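Local atomic coordinates of VESB protease (Vibrio cholerae, PDB entry 4LK4), a protein that probably cleaves peptide bonds within other proteins as a secreted serine endopeptidase of the trypsin-like S1 family. Residues R323-F329 with S344-T350; R10-G14 with A187-T191; D274-L278 with S334-K340; E21-I25 with L115-T119. The protein carries 1 engineered substitution. One frame throughout, in Å; residues are numbered along the deposited sequence.

Contact 1 of 4, residues R323-F329 with S344-T350; sequences RQYQYDF and SRIQLDT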
loop_
_atom_site.group_PDB
_atom_site.type_symbol
_atom_site.label_atom_id
_atom_site.label_comp_id
_atom_site.label_asym_id
_atom_site.label_seq_id
_atom_site.Cartn_x
_atom_site.Cartn_y
_atom_site.Cartn_z
ATOM N N ARG A 323 24.049 10.031 -13.241
ATOM C CA ARG A 323 23.674 9.493 -11.935
ATOM C C ARG A 323 22.165 9.272 -11.813
ATOM O O ARG A 323 21.403 9.535 -12.745
ATOM C CB ARG A 323 24.171 10.425 -10.813
ATOM C CG ARG A 323 23.717 11.876 -10.922
ATOM C CD ARG A 323 24.352 12.718 -9.819
ATOM N NE ARG A 323 23.462 13.757 -9.284
ATOM C CZ ARG A 323 22.375 13.527 -8.534
ATOM N NH1 ARG A 323 21.996 12.288 -8.240
ATOM N NH2 ARG A 323 21.642 14.544 -8.085
ATOM N N GLN A 324 21.751 8.760 -10.661
ATOM C CA GLN A 324 20.344 8.633 -10.344
ATOM C C GLN A 324 19.824 9.892 -9.691
ATOM O O GLN A 324 20.386 10.366 -8.715
ATOM C CB GLN A 324 20.138 7.507 -9.370
ATOM C CG GLN A 324 20.761 6.202 -9.810
ATOM C CD GLN A 324 20.114 5.020 -9.108
ATOM O OE1 GLN A 324 18.889 4.821 -9.187
ATOM N NE2 GLN A 324 20.929 4.242 -8.397
ATOM N N TYR A 325 18.733 10.415 -10.218
ATOM C CA TYR A 325 18.076 11.555 -9.619
ATOM C C TYR A 325 16.811 11.056 -8.953
ATOM O O TYR A 325 16.023 10.343 -9.562
ATOM C CB TYR A 325 17.731 12.611 -10.681
ATOM C CG TYR A 325 18.932 13.281 -11.295
ATOM C CD1 TYR A 325 19.698 12.639 -12.275
ATOM C CD2 TYR A 325 19.304 14.572 -10.915
ATOM C CE1 TYR A 325 20.797 13.267 -12.844
ATOM C CE2 TYR A 325 20.401 15.205 -11.490
ATOM C CZ TYR A 325 21.140 14.546 -12.445
ATOM O OH TYR A 325 22.224 15.168 -12.997
ATOM N N GLN A 326 16.637 11.424 -7.689
ATOM C CA GLN A 326 15.429 11.117 -6.967
ATOM C C GLN A 326 15.106 12.239 -6.018
ATOM O O GLN A 326 15.732 12.362 -4.960
ATOM C CB GLN A 326 15.581 9.823 -6.177
ATOM C CG GLN A 326 14.259 9.323 -5.611
ATOM C CD GLN A 326 14.428 8.058 -4.806
ATOM O OE1 GLN A 326 14.160 6.956 -5.297
ATOM N NE2 GLN A 326 14.889 8.202 -3.574
ATOM N N TYR A 327 14.123 13.053 -6.390
ATOM C CA TYR A 327 13.733 14.192 -5.563
ATOM C C TYR A 327 12.311 14.068 -5.054
ATOM O O TYR A 327 11.380 13.903 -5.830
ATOM C CB TYR A 327 13.876 15.514 -6.320
ATOM C CG TYR A 327 15.265 15.830 -6.775
ATOM C CD1 TYR A 327 16.330 15.823 -5.882
ATOM C CD2 TYR A 327 15.523 16.176 -8.094
ATOM C CE1 TYR A 327 17.621 16.152 -6.302
ATOM C CE2 TYR A 327 16.802 16.495 -8.515
ATOM C CZ TYR A 327 17.848 16.471 -7.622
ATOM O OH TYR A 327 19.121 16.788 -8.053
ATOM N N ASP A 328 12.177 14.209 -3.744
ATOM C CA ASP A 328 10.907 14.189 -3.052
ATOM C C ASP A 328 10.507 15.569 -2.600
ATOM O O ASP A 328 11.293 16.286 -2.000
ATOM C CB ASP A 328 11.035 13.284 -1.834
ATOM C CG ASP A 328 11.236 11.827 -2.226
ATOM O OD1 ASP A 328 11.083 11.538 -3.433
ATOM O OD2 ASP A 328 11.531 10.973 -1.361
ATOM N N PHE A 329 9.276 15.943 -2.890
ATOM C CA PHE A 329 8.753 17.223 -2.445
ATOM C C PHE A 329 7.339 17.053 -1.896
ATOM O O PHE A 329 6.612 16.128 -2.256
ATOM C CB PHE A 329 8.765 18.240 -3.584
ATOM C CG PHE A 329 8.019 17.781 -4.793
ATOM C CD1 PHE A 329 8.637 16.990 -5.738
ATOM C CD2 PHE A 329 6.689 18.113 -4.963
ATOM C CE1 PHE A 329 7.943 16.546 -6.845
ATOM C CE2 PHE A 329 5.990 17.687 -6.066
ATOM C CZ PHE A 329 6.616 16.892 -7.009
ATOM N N SER A 344 5.294 13.832 -3.092
ATOM C CA SER A 344 5.503 13.287 -4.436
ATOM C C SER A 344 6.979 13.120 -4.731
ATOM O O SER A 344 7.812 13.586 -3.973
ATOM C CB SER A 344 4.905 14.214 -5.469
ATOM O OG SER A 344 3.514 14.344 -5.275
ATOM N N ARG A 345 7.289 12.447 -5.836
ATOM C CA ARG A 345 8.654 12.090 -6.182
ATOM C C ARG A 345 8.835 12.133 -7.681
ATOM O O ARG A 345 7.999 11.673 -8.423
ATOM C CB ARG A 345 8.984 10.691 -5.710
ATOM C CG ARG A 345 10.239 10.101 -6.347
ATOM C CD ARG A 345 10.637 8.766 -5.732
ATOM N NE ARG A 345 11.088 8.971 -4.366
ATOM C CZ ARG A 345 11.240 8.010 -3.456
ATOM N NH1 ARG A 345 10.987 6.722 -3.756
ATOM N NH2 ARG A 345 11.632 8.334 -2.221
ATOM N N ILE A 346 9.928 12.727 -8.114
ATOM C CA ILE A 346 10.336 12.680 -9.487
ATOM C C ILE A 346 11.667 11.962 -9.509
ATOM O O ILE A 346 12.552 12.221 -8.706
ATOM C CB ILE A 346 10.440 14.079 -10.106
ATOM C CG1 ILE A 346 10.720 13.978 -11.585
ATOM C CG2 ILE A 346 11.523 14.927 -9.444
ATOM C CD1 ILE A 346 10.419 15.261 -12.303
ATOM N N GLN A 347 11.796 11.050 -10.438
ATOM C CA GLN A 347 12.924 10.179 -10.462
ATOM C C GLN A 347 13.277 9.874 -11.898
ATOM O O GLN A 347 12.383 9.756 -12.743
ATOM C CB GLN A 347 12.562 8.880 -9.755
ATOM C CG GLN A 347 13.678 7.856 -9.742
ATOM C CD GLN A 347 13.403 6.701 -8.783
ATOM O OE1 GLN A 347 12.475 6.740 -7.969
ATOM N NE2 GLN A 347 14.219 5.664 -8.884
ATOM N N LEU A 348 14.577 9.705 -12.138
ATOM C CA LEU A 348 15.126 9.376 -13.448
ATOM C C LEU A 348 16.574 8.931 -13.314
ATOM O O LEU A 348 17.186 9.075 -12.256
ATOM C CB LEU A 348 15.049 10.593 -14.365
ATOM C CG LEU A 348 15.810 11.829 -13.889
ATOM C CD1 LEU A 348 17.008 12.048 -14.790
ATOM C CD2 LEU A 348 14.907 13.042 -13.935
ATOM N N ASP A 349 17.123 8.392 -14.393
ATOM C CA ASP A 349 18.480 7.855 -14.355
ATOM C C ASP A 349 19.227 8.117 -15.661
ATOM O O ASP A 349 18.651 7.931 -16.740
ATOM C CB ASP A 349 18.433 6.352 -14.064
ATOM C CG ASP A 349 19.745 5.823 -13.508
ATOM O OD1 ASP A 349 20.834 6.277 -13.919
ATOM O OD2 ASP A 349 19.690 4.935 -12.633
ATOM N N THR A 350 20.511 8.495 -15.540
ATOM C CA THR A 350 21.393 8.794 -16.693
ATOM C C THR A 350 22.723 8.001 -16.645
ATOM O O THR A 350 23.065 7.374 -15.626
ATOM C CB THR A 350 21.700 10.319 -16.779
ATOM O OG1 THR A 350 22.327 10.759 -15.571
ATOM C CG2 THR A 350 20.424 11.163 -16.974
#

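Contact 2 of 4, residues R10-G14 with A187-T191; sequences RIING and AARLT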
loop_
_atom_site.group_PDB
_atom_site.type_symbol
_atom_site.label_atom_id
_atom_site.label_comp_id
_atom_site.label_asym_id
_atom_site.label_seq_id
_atom_site.Cartn_x
_atom_site.Cartn_y
_atom_site.Cartn_z
ATOM N N ARG A 10 -8.099 -24.803 15.213
ATOM C CA ARG A 10 -6.733 -24.483 14.709
ATOM C C ARG A 10 -6.598 -24.970 13.262
ATOM O O ARG A 10 -6.543 -26.164 12.987
ATOM C CB ARG A 10 -5.687 -25.133 15.619
ATOM C CG ARG A 10 -4.342 -24.416 15.711
ATOM C CD ARG A 10 -3.819 -24.438 17.154
ATOM N NE ARG A 10 -2.358 -24.360 17.322
ATOM C CZ ARG A 10 -1.591 -23.302 17.022
ATOM N NH1 ARG A 10 -2.099 -22.190 16.464
ATOM N NH2 ARG A 10 -0.280 -23.376 17.262
ATOM N N ILE A 11 -6.564 -24.027 12.333
ATOM C CA ILE A 11 -6.540 -24.341 10.911
ATOM C C ILE A 11 -5.089 -24.568 10.516
ATOM O O ILE A 11 -4.392 -23.663 10.123
ATOM C CB ILE A 11 -7.155 -23.200 10.074
ATOM C CG1 ILE A 11 -8.544 -22.808 10.625
ATOM C CG2 ILE A 11 -7.260 -23.642 8.625
ATOM C CD1 ILE A 11 -8.803 -21.317 10.693
ATOM N N ILE A 12 -4.651 -25.802 10.642
ATOM C CA ILE A 12 -3.238 -26.152 10.579
ATOM C C ILE A 12 -2.779 -26.175 9.122
ATOM O O ILE A 12 -1.725 -25.649 8.776
ATOM C CB ILE A 12 -3.042 -27.500 11.324
ATOM C CG1 ILE A 12 -2.961 -27.222 12.830
ATOM C CG2 ILE A 12 -1.811 -28.256 10.854
ATOM C CD1 ILE A 12 -3.739 -28.192 13.704
ATOM N N ASN A 13 -3.593 -26.775 8.272
ATOM C CA ASN A 13 -3.379 -26.748 6.831
ATOM C C ASN A 13 -4.332 -25.722 6.269
ATOM O O ASN A 13 -5.389 -25.423 6.852
ATOM C CB ASN A 13 -3.672 -28.115 6.193
ATOM C CG ASN A 13 -2.837 -29.236 6.789
ATOM O OD1 ASN A 13 -3.305 -30.019 7.612
ATOM N ND2 ASN A 13 -1.586 -29.302 6.383
ATOM N N GLY A 14 -3.977 -25.179 5.128
ATOM C CA GLY A 14 -4.838 -24.195 4.485
ATOM C C GLY A 14 -6.121 -24.883 4.119
ATOM O O GLY A 14 -6.136 -26.093 3.907
ATOM N N ALA A 187 5.934 -15.075 10.977
ATOM C CA ALA A 187 5.012 -16.004 11.567
ATOM C C ALA A 187 5.181 -17.324 10.874
ATOM O O ALA A 187 5.508 -17.388 9.688
ATOM C CB ALA A 187 3.604 -15.505 11.395
ATOM N N ALA A 188 4.932 -18.385 11.616
ATOM C CA ALA A 188 5.246 -19.716 11.152
ATOM C C ALA A 188 4.022 -20.550 10.951
ATOM O O ALA A 188 3.105 -20.571 11.779
ATOM C CB ALA A 188 6.171 -20.403 12.146
ATOM N N ARG A 189 4.040 -21.272 9.848
ATOM C CA ARG A 189 3.052 -22.302 9.607
ATOM C C ARG A 189 3.331 -23.544 10.384
ATOM O O ARG A 189 4.459 -23.786 10.790
ATOM C CB ARG A 189 2.948 -22.574 8.137
ATOM C CG ARG A 189 2.114 -21.438 7.605
ATOM C CD ARG A 189 2.039 -21.403 6.132
ATOM N NE ARG A 189 1.334 -22.567 5.624
ATOM C CZ ARG A 189 0.712 -22.555 4.469
ATOM N NH1 ARG A 189 0.720 -21.404 3.765
ATOM N NH2 ARG A 189 0.108 -23.663 4.028
ATOM N N LEU A 190 2.291 -24.319 10.632
ATOM C CA LEU A 190 2.427 -25.441 11.522
ATOM C C LEU A 190 2.759 -26.729 10.779
ATOM O O LEU A 190 2.843 -27.742 11.412
ATOM C CB LEU A 190 1.175 -25.583 12.380
ATOM C CG LEU A 190 0.629 -24.248 12.924
ATOM C CD1 LEU A 190 -0.661 -24.471 13.710
ATOM C CD2 LEU A 190 1.651 -23.526 13.771
ATOM N N THR A 191 2.988 -26.664 9.462
ATOM C CA THR A 191 3.451 -27.808 8.658
ATOM C C THR A 191 4.535 -27.416 7.620
ATOM O O THR A 191 4.928 -28.225 6.744
ATOM C CB THR A 191 2.279 -28.418 7.884
ATOM O OG1 THR A 191 1.780 -27.425 6.993
ATOM C CG2 THR A 191 1.152 -28.882 8.821
HETATM O O HOH W 1 0.044 -23.491 9.496
#

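Contact 3 of 4, residues D274-L278 with S334-K340; sequences DANAL and SYAGGSK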
loop_
_atom_site.group_PDB
_atom_site.type_symbol
_atom_site.label_atom_id
_atom_site.label_comp_id
_atom_site.label_asym_id
_atom_site.label_seq_id
_atom_site.Cartn_x
_atom_site.Cartn_y
_atom_site.Cartn_z
ATOM N N ASP A 274 -12.171 15.606 -0.010
ATOM C CA ASP A 274 -12.849 15.838 1.275
ATOM C C ASP A 274 -13.964 16.879 1.119
ATOM O O ASP A 274 -13.901 17.735 0.234
ATOM C CB ASP A 274 -11.840 16.285 2.355
ATOM C CG ASP A 274 -12.255 15.868 3.803
ATOM O OD1 ASP A 274 -13.470 15.845 4.139
ATOM O OD2 ASP A 274 -11.350 15.574 4.623
ATOM N N ALA A 275 -14.978 16.805 1.982
ATOM C CA ALA A 275 -16.132 17.713 1.914
ATOM C C ALA A 275 -15.755 19.145 2.329
ATOM O O ALA A 275 -16.348 20.126 1.840
ATOM C CB ALA A 275 -17.285 17.181 2.764
ATOM N N ASN A 276 -14.761 19.261 3.213
ATOM C CA ASN A 276 -14.246 20.574 3.604
ATOM C C ASN A 276 -13.124 21.069 2.721
ATOM O O ASN A 276 -12.325 20.291 2.226
ATOM C CB ASN A 276 -13.766 20.552 5.045
ATOM C CG ASN A 276 -14.904 20.694 6.024
ATOM O OD1 ASN A 276 -15.731 21.611 5.904
ATOM N ND2 ASN A 276 -14.969 19.784 6.988
ATOM N N ALA A 277 -13.061 22.379 2.553
ATOM C CA ALA A 277 -12.076 22.987 1.675
ATOM C C ALA A 277 -10.643 22.822 2.190
ATOM O O ALA A 277 -10.394 22.778 3.393
ATOM C CB ALA A 277 -12.394 24.465 1.492
ATOM N N LEU A 278 -9.710 22.771 1.246
ATOM C CA LEU A 278 -8.281 22.658 1.519
ATOM C C LEU A 278 -7.618 23.980 1.164
ATOM O O LEU A 278 -7.998 24.592 0.170
ATOM C CB LEU A 278 -7.702 21.581 0.621
ATOM C CG LEU A 278 -6.970 20.426 1.272
ATOM C CD1 LEU A 278 -7.931 19.620 2.127
ATOM C CD2 LEU A 278 -6.347 19.588 0.174
ATOM N N SER A 334 -3.773 23.224 4.852
ATOM C CA SER A 334 -4.495 23.395 6.094
ATOM C C SER A 334 -5.934 23.072 5.809
ATOM O O SER A 334 -6.412 23.337 4.705
ATOM C CB SER A 334 -4.427 24.848 6.547
ATOM O OG SER A 334 -3.102 25.270 6.580
ATOM N N TYR A 335 -6.634 22.538 6.797
ATOM C CA TYR A 335 -8.068 22.380 6.674
ATOM C C TYR A 335 -8.678 22.370 8.066
ATOM O O TYR A 335 -7.951 22.238 9.047
ATOM C CB TYR A 335 -8.406 21.109 5.873
ATOM C CG TYR A 335 -8.245 19.793 6.610
ATOM C CD1 TYR A 335 -7.001 19.397 7.123
ATOM C CD2 TYR A 335 -9.334 18.921 6.770
ATOM C CE1 TYR A 335 -6.848 18.184 7.789
ATOM C CE2 TYR A 335 -9.186 17.714 7.441
ATOM C CZ TYR A 335 -7.942 17.342 7.939
ATOM O OH TYR A 335 -7.787 16.136 8.588
ATOM N N ALA A 336 -9.996 22.539 8.163
ATOM C CA ALA A 336 -10.691 22.459 9.453
ATOM C C ALA A 336 -10.070 21.399 10.371
ATOM O O ALA A 336 -9.699 21.685 11.519
ATOM C CB ALA A 336 -12.168 22.159 9.247
ATOM N N GLY A 337 -9.937 20.187 9.847
ATOM C CA GLY A 337 -9.448 19.054 10.633
ATOM C C GLY A 337 -8.008 19.112 11.127
ATOM O O GLY A 337 -7.652 18.375 12.040
ATOM N N GLY A 338 -7.186 19.983 10.547
ATOM C CA GLY A 338 -5.767 20.107 10.923
ATOM C C GLY A 338 -4.919 20.427 9.699
ATOM O O GLY A 338 -4.909 21.571 9.209
ATOM N N SER A 339 -4.219 19.423 9.181
ATOM C CA SER A 339 -3.463 19.616 7.956
ATOM C C SER A 339 -3.263 18.321 7.217
ATOM O O SER A 339 -3.368 17.276 7.805
ATOM C CB SER A 339 -2.115 20.260 8.239
ATOM O OG SER A 339 -1.284 19.456 9.036
ATOM N N LYS A 340 -2.971 18.436 5.921
ATOM C CA LYS A 340 -2.710 17.302 5.037
ATOM C C LYS A 340 -1.448 17.553 4.242
ATOM O O LYS A 340 -1.148 18.706 3.865
ATOM C CB LYS A 340 -3.873 17.112 4.081
ATOM C CG LYS A 340 -5.158 16.802 4.812
ATOM C CD LYS A 340 -6.257 16.415 3.856
ATOM C CE LYS A 340 -7.552 16.217 4.614
ATOM N NZ LYS A 340 -8.630 15.768 3.692
HETATM O O HOH W 2 -11.041 23.202 5.844
#

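Contact 4 of 4, residues E21-I25 with L115-T119; sequences EWPSI and LPAIT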
loop_
_atom_site.group_PDB
_atom_site.type_symbol
_atom_site.label_atom_id
_atom_site.label_comp_id
_atom_site.label_asym_id
_atom_site.label_seq_id
_atom_site.Cartn_x
_atom_site.Cartn_y
_atom_site.Cartn_z
ATOM N N GLU A 21 -16.821 -14.741 7.150
ATOM C CA GLU A 21 -15.776 -14.332 8.100
ATOM C C GLU A 21 -14.774 -13.374 7.465
ATOM O O GLU A 21 -13.916 -12.803 8.151
ATOM C CB GLU A 21 -15.046 -15.551 8.702
ATOM C CG GLU A 21 -15.852 -16.306 9.777
ATOM C CD GLU A 21 -15.349 -17.726 10.073
ATOM O OE1 GLU A 21 -14.123 -17.944 10.192
ATOM O OE2 GLU A 21 -16.189 -18.641 10.199
ATOM N N TRP A 22 -14.876 -13.193 6.151
ATOM C CA TRP A 22 -13.930 -12.343 5.447
ATOM C C TRP A 22 -14.620 -11.381 4.473
ATOM O O TRP A 22 -14.339 -11.386 3.288
ATOM C CB TRP A 22 -12.927 -13.227 4.714
ATOM C CG TRP A 22 -12.099 -14.079 5.613
ATOM C CD1 TRP A 22 -12.337 -15.367 5.980
ATOM C CD2 TRP A 22 -10.862 -13.719 6.211
ATOM N NE1 TRP A 22 -11.330 -15.831 6.785
ATOM C CE2 TRP A 22 -10.418 -14.829 6.953
ATOM C CE3 TRP A 22 -10.097 -12.549 6.224
ATOM C CZ2 TRP A 22 -9.243 -14.802 7.688
ATOM C CZ3 TRP A 22 -8.942 -12.529 6.941
ATOM C CH2 TRP A 22 -8.524 -13.642 7.668
ATOM N N PRO A 23 -15.534 -10.545 4.984
ATOM C CA PRO A 23 -16.222 -9.630 4.073
ATOM C C PRO A 23 -15.324 -8.492 3.602
ATOM O O PRO A 23 -15.604 -7.890 2.551
ATOM C CB PRO A 23 -17.411 -9.131 4.896
ATOM C CG PRO A 23 -16.973 -9.249 6.321
ATOM C CD PRO A 23 -15.959 -10.362 6.386
ATOM N N SER A 24 -14.229 -8.239 4.325
ATOM C CA SER A 24 -13.317 -7.152 3.970
ATOM C C SER A 24 -12.100 -7.574 3.146
ATOM O O SER A 24 -11.239 -6.753 2.864
ATOM C CB SER A 24 -12.863 -6.415 5.242
ATOM O OG SER A 24 -13.941 -5.716 5.879
ATOM N N ILE A 25 -12.000 -8.839 2.756
ATOM C CA ILE A 25 -10.876 -9.284 1.923
ATOM C C ILE A 25 -10.944 -8.630 0.547
ATOM O O ILE A 25 -12.020 -8.263 0.068
ATOM C CB ILE A 25 -10.914 -10.801 1.714
ATOM C CG1 ILE A 25 -9.604 -11.353 1.176
ATOM C CG2 ILE A 25 -12.004 -11.171 0.717
ATOM C CD1 ILE A 25 -8.436 -11.221 2.120
ATOM N N LEU A 115 -19.244 -1.617 1.549
ATOM C CA LEU A 115 -19.031 -2.936 2.165
ATOM C C LEU A 115 -18.228 -2.806 3.453
ATOM O O LEU A 115 -17.570 -1.801 3.653
ATOM C CB LEU A 115 -18.306 -3.870 1.196
ATOM C CG LEU A 115 -19.128 -4.263 -0.037
ATOM C CD1 LEU A 115 -18.293 -5.182 -0.910
ATOM C CD2 LEU A 115 -20.425 -4.967 0.351
ATOM N N PRO A 116 -18.291 -3.811 4.343
ATOM C CA PRO A 116 -17.615 -3.631 5.619
ATOM C C PRO A 116 -16.115 -3.511 5.470
ATOM O O PRO A 116 -15.516 -4.118 4.577
ATOM C CB PRO A 116 -17.964 -4.891 6.398
ATOM C CG PRO A 116 -19.150 -5.478 5.708
ATOM C CD PRO A 116 -18.995 -5.098 4.268
ATOM N N ALA A 117 -15.524 -2.720 6.357
ATOM C CA ALA A 117 -14.096 -2.479 6.360
ATOM C C ALA A 117 -13.430 -3.319 7.448
ATOM O O ALA A 117 -14.031 -3.665 8.457
ATOM C CB ALA A 117 -13.816 -1.003 6.586
ATOM N N ILE A 118 -12.174 -3.660 7.219
ATOM C CA ILE A 118 -11.400 -4.350 8.217
ATOM C C ILE A 118 -11.004 -3.371 9.317
ATOM O O ILE A 118 -10.987 -2.178 9.113
ATOM C CB ILE A 118 -10.154 -4.974 7.580
ATOM C CG1 ILE A 118 -9.639 -6.112 8.473
ATOM C CG2 ILE A 118 -9.088 -3.911 7.253
ATOM C CD1 ILE A 118 -8.775 -7.094 7.702
ATOM N N THR A 119 -10.715 -3.891 10.489
ATOM C CA THR A 119 -10.237 -3.096 11.583
ATOM C C THR A 119 -8.763 -3.384 11.667
ATOM O O THR A 119 -8.339 -4.545 11.709
ATOM C CB THR A 119 -10.976 -3.463 12.887
ATOM O OG1 THR A 119 -12.372 -3.175 12.725
ATOM C CG2 THR A 119 -10.433 -2.657 14.076
#

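Contact 1 of 4, residues R323-F329 with S344-T350
The two segments form the open end of the antiparallel β-hairpin that pairs the last two strands of the Ig-like domain, with segment axes 4.7 Å apart and almost exactly antiparallel. Y325 forms a hydrogen-bonded pair with L348: Y325 N to L348 O is 2.9 Å, and L348 N to Y325 O is 3.0 Å. The same bonding pattern recurs at Y327–I346 and F329–S344. On the face shared by these pairs, the ring of Y325 reaches L348 (CD1 to CD1, 3.7 Å), while its hydroxyl bonds H321. S344 lies beneath F329, its CB 4.0 Å from the ring centroid in a CH-π contact, and its OG is engaged by Y270 and D251. R345 belongs to the other, more open face. There the aliphatic CG of Q326 lies over its guanidinium, and NH2 also reaches L93 of the trypsin-like domain. The salt bridge to D328 is two-pronged: R345 NE to D328 OD1 is 2.7 Å, and R345 NH2 to D328 OD2 is 2.8 Å.

Contact 2 of 4, residues R10-G14 with A187-T191
L190 is the hub of this surface contact. Its CB points at the N-terminal segment, and with chi1 m and chi2 t the side chain extends until CD1 lies over one face of the R10 guanidinium, 3.6 Å from R10 CZ. The same L190 CD1 is 3.7 Å from I12 CG1. R10 itself starts with chi1 t and stretches across the leucine to a salt bridge with D161 on the neighbouring strand 156-162, so its charge is satisfied beyond the leucine. I11 sits at the centre of an inverse gamma turn, and its side chain leads away, toward E157 and K206, while its amide bonds D159. The sequence R-I-I-N-G resembles the activation site of S1 zymogens, where cleavage follows a basic residue. Here the R10–I11 peptide bond is intact, consistent with a zymogen, and the chain is untraced just beyond T191, as in the flexible activation regions of trypsinogen-like precursors. I12 and N13 both take chi1 m. T191, with chi1 p, brings its methyl to both: CG2 lies 3.6 Å from I12 CG2 and 3.7 Å from N13 ND2. R189 bends at chi3 (p), which brings its NH2 to 4.5 Å from G14 N. Polar linkage between the backbones is indirect: one water donates to I12 O (2.9 Å) and accepts from L190 N (2.7 Å).

Contact 3 of 4, residues D274-L278 with S334-K340
S334 enters the contact through its backbone: its carbonyl O lies 3.8 Å from L278 CA, where S334 also pairs with T279 in the sheet, while its hydroxyl bonds T281. Y335 turns its CB toward the loop, 3.6 Å from A277 O and 4.1 Å from L278 CD1, and its CE2 comes to 4.1 Å from D274 OD2. A type I turn then runs from Y335 to G338, closing the tip of the β-hairpin in this Ig-like domain. At its first corner A336 N gives its hydrogen to a water 2.6 Å away, which in turn donates to A277 O, also at 2.6 Å. G338 adopts a positive phi suited to glycine as the chain re-enters the sheet. K340 stretches back toward the loop, its CD 4.0 Å from L278 CD1, and its NZ meets D274 OD2 at 2.9 Å in a salt bridge while also bonding N246 O. The buried lysine thus has its charge compensated by D274, and its apolar shaft shares a hydrophobic neighbourhood with L278.

Contact 4 of 4, residues E21-I25 with L115-T119
W22 opens a type I turn that ends at I25, although the closing bond, from I25 N to W22 O, is weak at 3.5 Å. Its CA-to-CB bond points away from 115-119, and the indole packs on P202, V204, T136 and A138 of the C-terminal barrel. P23, at the outer corner of the turn, meets another proline: its CB lies 4.1 Å from P116 CG. In the two-barrel trypsin fold, 115-119 belongs to the connection from the first barrel toward the second, whereas 21-25 runs into the first strand of the first barrel. S24 joins them most tightly. Its OG donates to P116 O at 2.6 Å, and its CB is 3.9 Å from I118 CB; I118 N, though 3.0 Å from S24 OG, is too poorly angled to bond. The backbones of S24 and I118 both bond F45, so strand 39-46 holds the two segments together. I25 turns its side chain away from the connection, and its backbone bonds G71 as strand 25-30 begins.

In the fold
Contacts 2 and 4 lie in the trypsin-like part of the chain, contacts 1 and 3 in the Ig-like domain that follows. The chain enters contact 2 first, makes contact 4 entirely within the span between its segments, and completes contact 2 before contact 3 opens. Contacts 3 and 1 then alternate along the sequence because both use strands 324-335 and 338-349: contact 3 lies at the turn of this hairpin and contact 1 at its open end, with centres 29 Å apart. Contacts 2 and 4 have centres 22 Å apart, while contacts 2 and 3 are 45 Å apart. The most widely separated sites therefore belong to two different domains, on opposite sides of the chain's centre.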